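Local coordinates for protein phosphoribosylaminoimidazole carboxylase, ATPase subunit (Thermotoga maritima, PDB 3AX6) that probably catalyses the ATP-dependent joining of bicarbonate to 5-aminoimidazole ribonucleotide, giving N5-carboxyaminoimidazole ribonucleotide in purine biosynthesis, at residues A214-E218 with K219-I223; K79-Y82 with N83-Y86. All blocks are in the same frame, centred on the assembly; numbering follows the deposited sequence.

Interaction 1 (A214-E218 with K219-I223); sequences ARIEE and KYSKI
Lys219 and Glu217 run side by side at the surface, pointing the same way. The lysine starts with CG between its backbone N and carbonyl carbon (chi1 71°), and the chain beyond is extended. Its CB rests by the carbonyl carbon of Glu218. CG comes 4.1 Å from Glu217 CB on one side. It also sits over the centre of one face of the next residue's ring, 4.0 Å above the plane of Tyr220. CD passes Glu217 OE1, and CE lies 3.6 Å from that same OE1. At the tip, NZ forms a long salt bridge to Glu217 OE1 at 3.7 Å. One water closes the pair better, giving to OE1 and accepting from NZ.

These residues open helix 218-235 of the ATP-grasp domain, and Glu217 is its N-cap. The cap residue's carbonyl starts the helix. Tyr220 N bonds to Glu217 O at 2.7 Å, from 41° above the carbonyl plane. Ser221 N adds a weak bond to the same oxygen. The next four-residue step is firmer, from Lys222 N to Glu218 O at 3.0 Å. The amino group of Lys222 turns elsewhere, to a salt bridge with Glu226.

Ile216, just before the cap, packs against the first turn. Its CD1 meets Tyr220 CB at 3.8 Å, and its CG1 lies 3.4 Å from Ser221 OG. CG1 reaches there because it stands between the backbone N and the carbonyl carbon (chi1 57°). A water that donates to Ile216 O also pairs with Ser221 OG, so the last loop carbonyl before the cap is tied to the helix. Ile216 and Tyr220 both touch Leu247 of strand 239-248. Ile216 also leans on Leu178, and Tyr220 reaches Ile253 at the outer strand 253-259.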
ATOM      1  N   ALA A 214     -22.467   1.503  -0.973  1.00 15.10           N
ATOM      2  CA  ALA A 214     -23.700   0.946  -0.430  1.00 15.00           C
ATOM      3  C   ALA A 214     -24.736   0.811  -1.539  1.00 14.98           C
ATOM      4  O   ALA A 214     -24.814   1.652  -2.435  1.00 16.52           O
ATOM      5  CB  ALA A 214     -24.232   1.838   0.683  1.00 15.51           C
ATOM      6  N   ARG A 215     -25.523  -0.258  -1.486  1.00 14.03           N
ATOM      7  CA  ARG A 215     -26.548  -0.469  -2.496  1.00 14.63           C
ATOM      8  C   ARG A 215     -27.815   0.234  -2.036  1.00 15.42           C
ATOM      9  O   ARG A 215     -28.749  -0.394  -1.535  1.00 12.89           O
ATOM     10  CB  ARG A 215     -26.801  -1.959  -2.690  1.00 12.16           C
ATOM     11  CG  ARG A 215     -25.527  -2.728  -2.942  1.00 12.92           C
ATOM     12  CD  ARG A 215     -25.370  -3.791  -1.901  1.00 14.38           C
ATOM     13  NE  ARG A 215     -25.798  -5.077  -2.414  1.00 13.38           N
ATOM     14  CZ  ARG A 215     -26.289  -6.051  -1.663  1.00 12.85           C
ATOM     15  NH1 ARG A 215     -26.424  -5.885  -0.351  1.00 12.82           N
ATOM     16  NH2 ARG A 215     -26.630  -7.197  -2.230  1.00 14.39           N
ATOM     17  N   ILE A 216     -27.818   1.555  -2.193  1.00 15.42           N
ATOM     18  CA  ILE A 216     -28.957   2.376  -1.802  1.00 15.82           C
ATOM     19  C   ILE A 216     -29.232   3.419  -2.871  1.00 17.16           C
ATOM     20  O   ILE A 216     -28.341   3.779  -3.647  1.00 17.27           O
ATOM     21  CB  ILE A 216     -28.691   3.117  -0.483  1.00 13.07           C
ATOM     22  CG1 ILE A 216     -27.425   3.971  -0.623  1.00 10.57           C
ATOM     23  CG2 ILE A 216     -28.599   2.111   0.666  1.00 12.56           C
ATOM     24  CD1 ILE A 216     -27.171   4.888   0.556  1.00 10.74           C
ATOM     25  N   GLU A 217     -30.464   3.907  -2.912  1.00 18.26           N
ATOM     26  CA  GLU A 217     -30.815   4.920  -3.887  1.00 20.26           C
ATOM     27  C   GLU A 217     -29.901   6.136  -3.714  1.00 21.27           C
ATOM     28  O   GLU A 217     -29.623   6.565  -2.594  1.00 22.07           O
ATOM     29  CB  GLU A 217     -32.277   5.322  -3.719  1.00 22.05           C
ATOM     30  CG  GLU A 217     -33.256   4.213  -4.032  1.00 23.38           C
ATOM     31  CD  GLU A 217     -34.669   4.726  -4.189  1.00 24.95           C
ATOM     32  OE1 GLU A 217     -34.842   5.770  -4.854  1.00 24.38           O
ATOM     33  OE2 GLU A 217     -35.605   4.085  -3.664  1.00 27.89           O
ATOM     34  N   GLU A 218     -29.427   6.678  -4.827  1.00 21.79           N
ATOM     35  CA  GLU A 218     -28.543   7.832  -4.793  1.00 23.41           C
ATOM     36  C   GLU A 218     -29.042   8.956  -3.867  1.00 23.03           C
ATOM     37  O   GLU A 218     -28.238   9.684  -3.280  1.00 22.03           O
ATOM     38  CB  GLU A 218     -28.340   8.362  -6.215  1.00 27.76           C
ATOM     39  CG  GLU A 218     -27.540   9.655  -6.304  1.00 34.68           C
ATOM     40  CD  GLU A 218     -26.118   9.520  -5.771  1.00 39.27           C
ATOM     41  OE1 GLU A 218     -25.316   8.771  -6.376  1.00 42.43           O
ATOM     42  OE2 GLU A 218     -25.802  10.164  -4.746  1.00 40.91           O
ATOM     43  N   LYS A 219     -30.357   9.101  -3.722  1.00 21.08           N
ATOM     44  CA  LYS A 219     -30.872  10.155  -2.857  1.00 19.03           C
ATOM     45  C   LYS A 219     -30.388   9.934  -1.430  1.00 18.62           C
ATOM     46  O   LYS A 219     -30.043  10.881  -0.731  1.00 18.33           O
ATOM     47  CB  LYS A 219     -32.411  10.201  -2.890  1.00 19.12           C
ATOM     48  CG  LYS A 219     -33.127   9.038  -2.202  1.00 18.34           C
ATOM     49  CD  LYS A 219     -34.619   9.065  -2.501  1.00 17.83           C
ATOM     50  CE  LYS A 219     -35.315   7.834  -1.945  1.00 20.89           C
ATOM     51  NZ  LYS A 219     -36.733   7.727  -2.395  1.00 19.96           N
ATOM     52  N   TYR A 220     -30.350   8.679  -0.998  1.00 17.78           N
ATOM     53  CA  TYR A 220     -29.904   8.382   0.356  1.00 19.15           C
ATOM     54  C   TYR A 220     -28.401   8.594   0.511  1.00 19.04           C
ATOM     55  O   TYR A 220     -27.955   9.126   1.523  1.00 20.19           O
ATOM     56  CB  TYR A 220     -30.297   6.955   0.749  1.00 18.51           C
ATOM     57  CG  TYR A 220     -31.796   6.768   0.898  1.00 19.69           C
ATOM     58  CD1 TYR A 220     -32.551   7.625   1.709  1.00 18.84           C
ATOM     59  CD2 TYR A 220     -32.462   5.745   0.223  1.00 19.90           C
ATOM     60  CE1 TYR A 220     -33.936   7.464   1.839  1.00 15.36           C
ATOM     61  CE2 TYR A 220     -33.841   5.577   0.349  1.00 18.00           C
ATOM     62  CZ  TYR A 220     -34.569   6.439   1.155  1.00 16.82           C
ATOM     63  OH  TYR A 220     -35.934   6.271   1.260  1.00 19.61           O
ATOM     64  N   SER A 221     -27.633   8.193  -0.498  1.00 19.12           N
ATOM     65  CA  SER A 221     -26.177   8.349  -0.492  1.00 20.33           C
ATOM     66  C   SER A 221     -25.798   9.819  -0.346  1.00 18.92           C
ATOM     67  O   SER A 221     -24.890  10.170   0.407  1.00 16.08           O
ATOM     68  CB  SER A 221     -25.581   7.829  -1.801  1.00 21.64           C
ATOM     69  OG  SER A 221     -26.269   6.679  -2.246  1.00 28.22           O
ATOM     70  N   LYS A 222     -26.498  10.673  -1.089  1.00 19.14           N
ATOM     71  CA  LYS A 222     -26.243  12.105  -1.058  1.00 19.46           C
ATOM     72  C   LYS A 222     -26.471  12.683   0.338  1.00 17.85           C
ATOM     73  O   LYS A 222     -25.649  13.448   0.843  1.00 17.97           O
ATOM     74  CB  LYS A 222     -27.130  12.809  -2.086  1.00 23.21           C
ATOM     75  CG  LYS A 222     -26.955  14.322  -2.153  1.00 28.24           C
ATOM     76  CD  LYS A 222     -27.627  14.892  -3.398  1.00 32.32           C
ATOM     77  CE  LYS A 222     -27.584  16.415  -3.425  1.00 33.99           C
ATOM     78  NZ  LYS A 222     -28.380  17.004  -2.307  1.00 36.80           N
ATOM     79  N   ILE A 223     -27.582  12.308   0.964  1.00 17.20           N
ATOM     80  CA  ILE A 223     -27.903  12.790   2.305  1.00 16.90           C
ATOM     81  C   ILE A 223     -26.956  12.222   3.368  1.00 15.32           C
ATOM     82  O   ILE A 223     -26.599  12.917   4.315  1.00 14.29           O
ATOM     83  CB  ILE A 223     -29.365  12.435   2.683  1.00 19.08           C
ATOM     84  CG1 ILE A 223     -30.329  13.293   1.858  1.00 19.07           C
ATOM     85  CG2 ILE A 223     -29.595  12.632   4.191  1.00 17.72           C
ATOM     86  CD1 ILE A 223     -31.802  12.995   2.125  1.00 20.30           C
TER
HETATM   87  O   HOH W   1     -26.151   5.486  -4.383  1.00 22.49           O
HETATM   88  O   HOH W   2     -32.752   8.224  -5.749  1.00 21.63           O
HETATM   89  O   HOH W   3     -36.966   7.759  -5.094  1.00 21.97           O

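Interaction 2 (K79-Y82 with N83-Y86); sequences KKLY and NEGY
A Schellman motif ends helix 75-83, with Leu81 and Tyr82 taking the two bonds back from Tyr86 and Gly85. Tyr86 N bonds to Leu81 O at 3.2 Å, and Gly85 N to Tyr82 O. Gly85 has a positive phi (101°), where a CB would jam against the preceding carbonyl. Glu84 N also reaches Leu81 O, from the opposite face of the carbonyl plane to Tyr86 N. The same oxygen lies in the plane of the Tyr86 ring, at its edge, 3.3 Å from CD1. Leu81 CD2 meets that CD1 at 4.0 Å.

Tyr82 CD1 lies 3.7 Å from Asn83 ND2, with ring and amide planes 62° apart. One face of the Tyr82 ring lies by a water that donates to Tyr82 O and Tyr86 O. The Tyr82 side chain also touches Pro92 of helix 92-99. With an alanine in its place, the Asn83 amide and that water would probably lose the ring beside them, and a gap would open against Pro92. Asn83 OD1 bonds to Tyr93 OH, and Lys79 NZ pairs with Glu96. Lys80 NZ makes a salt bridge to Glu84 OE2 at 3.6 Å. The lysine's charge probably offsets this carboxylate and the partly negative helix end.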
ATOM      1  N   LYS A  79      -5.619  16.608  27.024  1.00 23.56           N
ATOM      2  CA  LYS A  79      -6.315  17.887  27.042  1.00 24.42           C
ATOM      3  C   LYS A  79      -5.380  18.923  27.650  1.00 23.78           C
ATOM      4  O   LYS A  79      -5.317  20.066  27.204  1.00 24.66           O
ATOM      5  CB  LYS A  79      -7.593  17.793  27.877  1.00 25.32           C
ATOM      6  CG  LYS A  79      -8.410  19.079  27.869  1.00 29.19           C
ATOM      7  CD  LYS A  79      -9.605  19.030  28.830  1.00 32.98           C
ATOM      8  CE  LYS A  79     -10.684  18.049  28.382  1.00 32.97           C
ATOM      9  NZ  LYS A  79     -10.232  16.631  28.437  1.00 34.91           N
ATOM     10  N   LYS A  80      -4.653  18.513  28.678  1.00 23.86           N
ATOM     11  CA  LYS A  80      -3.708  19.398  29.339  1.00 25.39           C
ATOM     12  C   LYS A  80      -2.677  19.893  28.320  1.00 23.17           C
ATOM     13  O   LYS A  80      -2.499  21.097  28.126  1.00 21.24           O
ATOM     14  CB  LYS A  80      -3.022  18.640  30.485  1.00 29.37           C
ATOM     15  CG  LYS A  80      -1.879  19.381  31.164  1.00 34.60           C
ATOM     16  CD  LYS A  80      -1.451  18.675  32.450  1.00 38.45           C
ATOM     17  CE  LYS A  80      -0.279  19.382  33.131  1.00 40.63           C
ATOM     18  NZ  LYS A  80       0.977  19.306  32.329  1.00 43.41           N
ATOM     19  N   LEU A  81      -2.021  18.946  27.659  1.00 21.37           N
ATOM     20  CA  LEU A  81      -1.008  19.250  26.658  1.00 20.19           C
ATOM     21  C   LEU A  81      -1.583  20.048  25.499  1.00 21.03           C
ATOM     22  O   LEU A  81      -0.928  20.944  24.962  1.00 20.47           O
ATOM     23  CB  LEU A  81      -0.399  17.956  26.140  1.00 17.97           C
ATOM     24  CG  LEU A  81       0.332  17.183  27.235  1.00 18.98           C
ATOM     25  CD1 LEU A  81       0.363  15.713  26.874  1.00 18.61           C
ATOM     26  CD2 LEU A  81       1.741  17.763  27.430  1.00 17.42           C
ATOM     27  N   TYR A  82      -2.811  19.724  25.117  1.00 19.59           N
ATOM     28  CA  TYR A  82      -3.456  20.426  24.026  1.00 19.53           C
ATOM     29  C   TYR A  82      -3.680  21.891  24.394  1.00 20.32           C
ATOM     30  O   TYR A  82      -3.609  22.768  23.536  1.00 21.69           O
ATOM     31  CB  TYR A  82      -4.783  19.751  23.684  1.00 18.64           C
ATOM     32  CG  TYR A  82      -5.630  20.506  22.689  1.00 19.95           C
ATOM     33  CD1 TYR A  82      -6.539  21.482  23.112  1.00 21.23           C
ATOM     34  CD2 TYR A  82      -5.557  20.222  21.327  1.00 20.78           C
ATOM     35  CE1 TYR A  82      -7.362  22.147  22.206  1.00 18.57           C
ATOM     36  CE2 TYR A  82      -6.375  20.883  20.411  1.00 21.66           C
ATOM     37  CZ  TYR A  82      -7.279  21.840  20.858  1.00 20.79           C
ATOM     38  OH  TYR A  82      -8.119  22.460  19.958  1.00 24.14           O
ATOM     39  N   ASN A  83      -3.942  22.153  25.670  1.00 20.23           N
ATOM     40  CA  ASN A  83      -4.160  23.517  26.128  1.00 20.08           C
ATOM     41  C   ASN A  83      -2.851  24.284  26.238  1.00 21.34           C
ATOM     42  O   ASN A  83      -2.857  25.508  26.343  1.00 21.36           O
ATOM     43  CB  ASN A  83      -4.886  23.510  27.468  1.00 18.99           C
ATOM     44  CG  ASN A  83      -6.368  23.262  27.315  1.00 18.46           C
ATOM     45  OD1 ASN A  83      -7.025  22.768  28.227  1.00 19.60           O
ATOM     46  ND2 ASN A  83      -6.908  23.620  26.158  1.00 14.96           N
ATOM     47  N   GLU A  84      -1.730  23.564  26.209  1.00 22.11           N
ATOM     48  CA  GLU A  84      -0.417  24.195  26.278  1.00 22.50           C
ATOM     49  C   GLU A  84       0.082  24.484  24.866  1.00 21.50           C
ATOM     50  O   GLU A  84       1.210  24.936  24.682  1.00 22.71           O
ATOM     51  CB  GLU A  84       0.604  23.295  26.982  1.00 24.04           C
ATOM     52  CG  GLU A  84       0.193  22.805  28.359  1.00 28.81           C
ATOM     53  CD  GLU A  84       1.372  22.298  29.169  1.00 30.00           C
ATOM     54  OE1 GLU A  84       2.116  23.139  29.713  1.00 31.39           O
ATOM     55  OE2 GLU A  84       1.563  21.064  29.255  1.00 33.36           O
ATOM     56  N   GLY A  85      -0.749  24.195  23.872  1.00 19.66           N
ATOM     57  CA  GLY A  85      -0.364  24.453  22.497  1.00 16.43           C
ATOM     58  C   GLY A  85       0.126  23.273  21.673  1.00 16.12           C
ATOM     59  O   GLY A  85       0.340  23.419  20.474  1.00 16.19           O
ATOM     60  N   TYR A  86       0.316  22.109  22.288  1.00 15.92           N
ATOM     61  CA  TYR A  86       0.775  20.941  21.539  1.00 16.01           C
ATOM     62  C   TYR A  86      -0.267  20.456  20.547  1.00 15.90           C
ATOM     63  O   TYR A  86      -1.458  20.425  20.840  1.00 17.09           O
ATOM     64  CB  TYR A  86       1.168  19.806  22.484  1.00 14.89           C
ATOM     65  CG  TYR A  86       2.404  20.141  23.272  1.00 15.86           C
ATOM     66  CD1 TYR A  86       2.313  20.581  24.589  1.00 16.38           C
ATOM     67  CD2 TYR A  86       3.663  20.078  22.681  1.00 15.84           C
ATOM     68  CE1 TYR A  86       3.445  20.952  25.306  1.00 17.11           C
ATOM     69  CE2 TYR A  86       4.807  20.451  23.386  1.00 17.79           C
ATOM     70  CZ  TYR A  86       4.689  20.886  24.701  1.00 19.25           C
ATOM     71  OH  TYR A  86       5.810  21.250  25.414  1.00 18.79           O
TER
HETATM   72  O   HOH W   4      -2.814  22.718  20.722  1.00 27.52           O

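From the N terminus, the chain first reaches interaction 2, which closes the turn between helix 75-83 and strand 87-88. That strand is an outermost one of the parallel sheet in the preATP-grasp region. Interaction 1 comes later, in the ATP-grasp domain. It closes the turn from strand 209-212 into helix 218-235, next to the large antiparallel sheet. The two are in series, so they neither nest nor cross. The centres of interactions 1 and 2 lie about 40 Å apart, and the two do not touch. One ends a helix and the other begins one. Only interaction 1 is near the nucleotide: the side chain of Ile216 is about 10 Å from that of Glu177, which lines the ADP pocket.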